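Local atomic coordinates of N-acetylmuramoyl-L-alanine amidase domain-containing protein SAOUHSC_02979 (Staphylococcus aureus, PDB entry 5T1Q), a protein that probably cleaves amide bonds of cell-wall peptidoglycan as a secreted hydrolase, its crystallised part joining a glucosaminidase-family domain to a CHAP domain. Residues A82-A87 against D180-L185; A196-S201 against L337-H342. All coordinates share one frame; numbering follows the deposited sequence.

Interaction 1 of 2, residues A82-A87 against D180-L185; sequences ASVMIA and DATSHL
Val-84 carries the first helix's whole share of this contact, meeting Ala-181, Thr-182 and Leu-185 on the helix opposite. Walking along 82-87, Ser-83, just before Val-84, turns its hydroxyl to another part of the chain, where it is hydrogen-bonded to Asp-212. One residue on, the side chain of Val-84 starts out toward 180-185, and its two methyls divide the work. CG2 lies 4.1 Å from Ala-181 CB, and the same CG2 is 4.1 Å from Thr-182 CG2, so it rests against two small groups on successive residues. CG1, anti to the backbone N (chi1 174°), reaches forward instead to Leu-185, where the two side chains meet tip to tip with Val-84 CG1 3.5 Å from Leu-185 CD1. A beta-branched valine suits this place because its fork serves both targets from one short stem. Alanine at 181 keeps the opposing surface low, while leucine at 185 is long enough to bring a methyl across. Thr-182 has two faces: its methyl joins the apolar contact, and its hydroxyl is hydrogen-bonded to Asn-200.

Beyond Val-84, which Tyr-152 of helix 145-158 also touches, the side chain of the selenomethionine Met-85 starts out away from 180-185 and packs on Leu-149, Tyr-152 and Ile-74, Ile-86 packs on Ala-71, and Ala-87 touches Ile-202 and Ile-203 of helix 195-205.

The segment axes approach to 10.5 Å and cross at -42°, with Val-84 and Thr-182 nearest in register. Only 131 Å² is buried between the segments, so this is a modest, wholly apolar helix-helix packing. It belongs to the buried helical core of the glucosaminidase-family domain, whose sequence clan is that of lysozyme.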
loop_
_atom_site.group_PDB
_atom_site.type_symbol
_atom_site.label_atom_id
_atom_site.label_comp_id
_atom_site.label_asym_id
_atom_site.label_seq_id
_atom_site.Cartn_x
_atom_site.Cartn_y
_atom_site.Cartn_z
ATOM N N ALA A 82 16.285 -11.496 -7.972
ATOM C CA ALA A 82 15.357 -12.065 -7.000
ATOM C C ALA A 82 14.838 -10.960 -6.065
ATOM O O ALA A 82 13.691 -10.988 -5.614
ATOM C CB ALA A 82 16.052 -13.157 -6.197
ATOM N N SER A 83 15.704 -9.991 -5.782
ATOM C CA SER A 83 15.354 -8.859 -4.930
ATOM C C SER A 83 14.210 -8.042 -5.505
ATOM O O SER A 83 13.299 -7.644 -4.777
ATOM C CB SER A 83 16.584 -7.978 -4.725
ATOM O OG SER A 83 17.184 -7.706 -5.971
ATOM N N VAL A 84 14.262 -7.775 -6.808
ATOM C CA VAL A 84 13.204 -7.026 -7.464
ATOM C C VAL A 84 11.930 -7.869 -7.429
ATOM O O VAL A 84 10.865 -7.369 -7.090
ATOM C CB VAL A 84 13.596 -6.617 -8.908
ATOM C CG1 VAL A 84 12.429 -5.964 -9.641
ATOM C CG2 VAL A 84 14.790 -5.671 -8.885
HETATM N N MSE A 85 12.062 -9.157 -7.718
HETATM C CA MSE A 85 10.915 -10.070 -7.736
HETATM C C MSE A 85 10.246 -10.185 -6.372
HETATM O O MSE A 85 9.015 -10.156 -6.273
HETATM C CB MSE A 85 11.403 -11.427 -8.246
HETATM C CG MSE A 85 10.317 -12.500 -8.286
HETATM SE SE MSE A 85 11.069 -14.105 -9.162
HETATM C CE MSE A 85 9.451 -15.222 -9.179
ATOM N N ILE A 86 11.045 -10.319 -5.317
ATOM C CA ILE A 86 10.506 -10.452 -3.970
ATOM C C ILE A 86 9.851 -9.134 -3.523
ATOM O O ILE A 86 8.807 -9.145 -2.870
ATOM C CB ILE A 86 11.587 -10.889 -2.959
ATOM C CG1 ILE A 86 12.083 -12.295 -3.297
ATOM C CG2 ILE A 86 11.018 -10.881 -1.546
ATOM C CD1 ILE A 86 13.305 -12.728 -2.519
ATOM N N ALA A 87 10.479 -8.016 -3.879
ATOM C CA ALA A 87 9.967 -6.708 -3.536
ATOM C C ALA A 87 8.635 -6.455 -4.221
ATOM O O ALA A 87 7.716 -5.918 -3.596
ATOM C CB ALA A 87 10.970 -5.635 -3.910
ATOM N N ASP A 180 18.574 0.098 -11.252
ATOM C CA ASP A 180 18.370 0.367 -12.668
ATOM C C ASP A 180 17.093 -0.355 -13.092
ATOM O O ASP A 180 16.272 0.191 -13.835
ATOM C CB ASP A 180 19.576 -0.107 -13.479
ATOM C CG ASP A 180 20.848 0.672 -13.141
ATOM O OD1 ASP A 180 20.856 1.905 -13.352
ATOM O OD2 ASP A 180 21.838 0.053 -12.682
ATOM N N ALA A 181 16.918 -1.565 -12.562
ATOM C CA ALA A 181 15.751 -2.382 -12.854
ATOM C C ALA A 181 14.456 -1.784 -12.296
ATOM O O ALA A 181 13.461 -1.682 -13.017
ATOM C CB ALA A 181 15.956 -3.793 -12.334
ATOM N N THR A 182 14.462 -1.371 -11.029
ATOM C CA THR A 182 13.259 -0.776 -10.436
ATOM C C THR A 182 12.836 0.513 -11.170
ATOM O O THR A 182 11.642 0.756 -11.335
ATOM C CB THR A 182 13.410 -0.498 -8.927
ATOM O OG1 THR A 182 14.477 0.420 -8.703
ATOM C CG2 THR A 182 13.675 -1.790 -8.145
ATOM N N SER A 183 13.797 1.306 -11.645
ATOM C CA SER A 183 13.459 2.557 -12.364
ATOM C C SER A 183 12.736 2.295 -13.696
ATOM O O SER A 183 11.961 3.133 -14.157
ATOM C CB SER A 183 14.697 3.414 -12.628
ATOM O OG SER A 183 15.523 2.819 -13.607
ATOM N N HIS A 184 13.010 1.147 -14.319
ATOM C CA HIS A 184 12.335 0.778 -15.578
ATOM C C HIS A 184 10.950 0.160 -15.344
ATOM O O HIS A 184 10.140 0.091 -16.262
ATOM C CB HIS A 184 13.219 -0.124 -16.436
ATOM C CG HIS A 184 14.373 0.599 -17.061
ATOM N ND1 HIS A 184 15.645 0.587 -16.526
ATOM C CD2 HIS A 184 14.437 1.383 -18.164
ATOM C CE1 HIS A 184 16.446 1.316 -17.282
ATOM N NE2 HIS A 184 15.739 1.807 -18.286
ATOM N N LEU A 185 10.685 -0.293 -14.125
ATOM C CA LEU A 185 9.348 -0.792 -13.774
ATOM C C LEU A 185 8.404 0.391 -13.535
ATOM O O LEU A 185 7.180 0.245 -13.579
ATOM C CB LEU A 185 9.406 -1.683 -12.532
ATOM C CG LEU A 185 10.102 -3.033 -12.718
ATOM C CD1 LEU A 185 10.393 -3.677 -11.381
ATOM C CD2 LEU A 185 9.267 -3.958 -13.598
#

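Interaction 2 of 2, residues A196-S201 against L337-H342; sequences AKKLNS and LGIISH
Lys-198 spans the gap from helix 195-205 to the loop leading into strand 339-345, meeting the backbone of Leu-337 and the side chain of Ile-339. Its CB leaves the helix toward 337-342, and CG lies anti to the carbonyl carbon (chi1 -73°). Beyond CG the chain runs fully extended through CD, which carries NZ most of the way across the 9.8 Å between Lys-198 CA and Gly-338 CA. At CE the first contacts appear: Lys-198 CE packs 3.6 Å from Leu-337 O, without hydrogen bonding to it. Ile-339 CD1 sits 3.9 Å from Lys-198 CE, its side chain passing at a slant to the lysine. NZ finishes the reach with a hydrogen bond of 2.7 Å from Lys-198 NZ to Leu-337 O. The ammonium approaches from above the carbonyl plane, 36° out of it, with a C=O...N angle of 140°.

Gly-338 follows with a positive phi of 65°, a backbone shape that glycine adopts easily. Its CA lies 4.1 Å from Lys-198 NZ, where a bare backbone lets the ammonium come close. Ile-339 suits its place as an apolar neighbour for the lysine's methylene chain, and it also touches Phe-52.

The tip has a second partner, since Lys-198 NZ forms a salt bridge with Asp-192. A buried ammonium thus gains both a carboxylate and a carbonyl, an environment that would be expected to stabilise its positive charge.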
loop_
_atom_site.group_PDB
_atom_site.type_symbol
_atom_site.label_atom_id
_atom_site.label_comp_id
_atom_site.label_asym_id
_atom_site.label_seq_id
_atom_site.Cartn_x
_atom_site.Cartn_y
_atom_site.Cartn_z
ATOM N N ALA A 196 9.159 2.973 -8.201
ATOM C CA ALA A 196 10.587 2.655 -8.046
ATOM C C ALA A 196 11.088 2.924 -6.633
ATOM O O ALA A 196 11.751 2.070 -6.036
ATOM C CB ALA A 196 11.433 3.427 -9.054
ATOM N N LYS A 197 10.775 4.097 -6.093
ATOM C CA LYS A 197 11.210 4.432 -4.738
ATOM C C LYS A 197 10.622 3.476 -3.692
ATOM O O LYS A 197 11.264 3.182 -2.690
ATOM C CB LYS A 197 10.950 5.900 -4.388
ATOM C CG LYS A 197 11.825 6.871 -5.187
ATOM C CD LYS A 197 12.094 8.177 -4.453
ATOM C CE LYS A 197 10.830 8.947 -4.081
ATOM N NZ LYS A 197 10.102 9.486 -5.263
ATOM N N LYS A 198 9.408 2.991 -3.941
ATOM C CA LYS A 198 8.791 2.017 -3.054
ATOM C C LYS A 198 9.537 0.682 -3.106
ATOM O O LYS A 198 9.846 0.108 -2.060
ATOM C CB LYS A 198 7.310 1.824 -3.395
ATOM C CG LYS A 198 6.433 2.994 -2.973
ATOM C CD LYS A 198 4.992 2.759 -3.391
ATOM C CE LYS A 198 4.075 3.851 -2.878
ATOM N NZ LYS A 198 2.659 3.521 -3.181
ATOM N N LEU A 199 9.835 0.190 -4.310
ATOM C CA LEU A 199 10.567 -1.069 -4.438
ATOM C C LEU A 199 11.947 -0.965 -3.785
ATOM O O LEU A 199 12.354 -1.865 -3.054
ATOM C CB LEU A 199 10.703 -1.505 -5.901
ATOM C CG LEU A 199 9.435 -1.924 -6.646
ATOM C CD1 LEU A 199 9.792 -2.349 -8.060
ATOM C CD2 LEU A 199 8.705 -3.055 -5.939
ATOM N N ASN A 200 12.644 0.138 -4.034
ATOM C CA ASN A 200 13.964 0.367 -3.463
ATOM C C ASN A 200 13.893 0.328 -1.942
ATOM O O ASN A 200 14.728 -0.300 -1.304
ATOM C CB ASN A 200 14.562 1.695 -3.969
ATOM C CG ASN A 200 14.825 1.680 -5.475
ATOM O OD1 ASN A 200 14.914 0.617 -6.094
ATOM N ND2 ASN A 200 14.947 2.858 -6.067
ATOM N N SER A 201 12.865 0.957 -1.374
ATOM C CA SER A 201 12.673 0.955 0.074
ATOM C C SER A 201 12.508 -0.465 0.625
ATOM O O SER A 201 13.055 -0.796 1.675
ATOM C CB SER A 201 11.447 1.784 0.449
ATOM O OG SER A 201 11.245 1.762 1.852
ATOM N N LEU A 337 -0.618 7.763 -3.573
ATOM C CA LEU A 337 -1.144 6.401 -3.475
ATOM C C LEU A 337 -0.345 5.550 -2.475
ATOM O O LEU A 337 0.863 5.411 -2.614
ATOM C CB LEU A 337 -1.103 5.735 -4.861
ATOM C CG LEU A 337 -1.639 4.309 -5.010
ATOM C CD1 LEU A 337 -3.092 4.240 -4.620
ATOM C CD2 LEU A 337 -1.471 3.826 -6.445
ATOM N N GLY A 338 -1.034 4.974 -1.488
ATOM C CA GLY A 338 -0.411 4.120 -0.464
ATOM C C GLY A 338 0.571 4.848 0.459
ATOM O O GLY A 338 1.461 4.229 1.051
ATOM N N ILE A 339 0.400 6.156 0.579
ATOM C CA ILE A 339 1.276 6.981 1.401
ATOM C C ILE A 339 0.548 7.455 2.655
ATOM O O ILE A 339 -0.556 7.975 2.577
ATOM C CB ILE A 339 1.730 8.235 0.633
ATOM C CG1 ILE A 339 2.343 7.872 -0.718
ATOM C CG2 ILE A 339 2.706 9.064 1.475
ATOM C CD1 ILE A 339 3.571 7.013 -0.640
ATOM N N ILE A 340 1.175 7.238 3.798
ATOM C CA ILE A 340 0.714 7.731 5.074
ATOM C C ILE A 340 1.481 9.045 5.281
ATOM O O ILE A 340 2.691 9.060 5.147
ATOM C CB ILE A 340 1.049 6.737 6.191
ATOM C CG1 ILE A 340 0.226 5.462 6.004
ATOM C CG2 ILE A 340 0.781 7.342 7.570
ATOM C CD1 ILE A 340 0.740 4.308 6.828
ATOM N N SER A 341 0.758 10.136 5.529
ATOM C CA SER A 341 1.348 11.476 5.714
ATOM C C SER A 341 0.753 12.172 6.940
ATOM O O SER A 341 -0.131 11.639 7.610
ATOM C CB SER A 341 1.119 12.340 4.466
ATOM O OG SER A 341 -0.263 12.480 4.214
ATOM N N HIS A 342 1.253 13.362 7.229
ATOM C CA HIS A 342 0.845 14.082 8.423
ATOM C C HIS A 342 0.916 15.572 8.173
ATOM O O HIS A 342 1.671 16.024 7.317
ATOM C CB HIS A 342 1.819 13.779 9.583
ATOM C CG HIS A 342 2.646 12.551 9.389
ATOM N ND1 HIS A 342 3.944 12.605 8.925
ATOM C CD2 HIS A 342 2.370 11.240 9.583
ATOM C CE1 HIS A 342 4.431 11.378 8.840
ATOM N NE2 HIS A 342 3.492 10.532 9.229
#

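How the interactions relate
Interaction 1 closes before interaction 2 opens along the chain, and their centres lie 15 Å apart. Helices 178-185 and 195-205 follow each other in sequence and join them directly: Thr-182 CG2 packs 3.7 Å from Leu-199 CB, and Leu-185 CD1 lies 3.6 Å from Leu-199 CD1. Leu-199 also touches Ala-87, so helix 195-205 lies against both helices of interaction 1. Both segments of interaction 1 belong to the glucosaminidase-family part, whereas interaction 2 runs from that part to the loop and first part of strand 339-345 in the mixed sheet. Helix 195-205 thus packs within the helical part and, through Lys-198, reaches the C-terminal part, which is related to peptidase family C51.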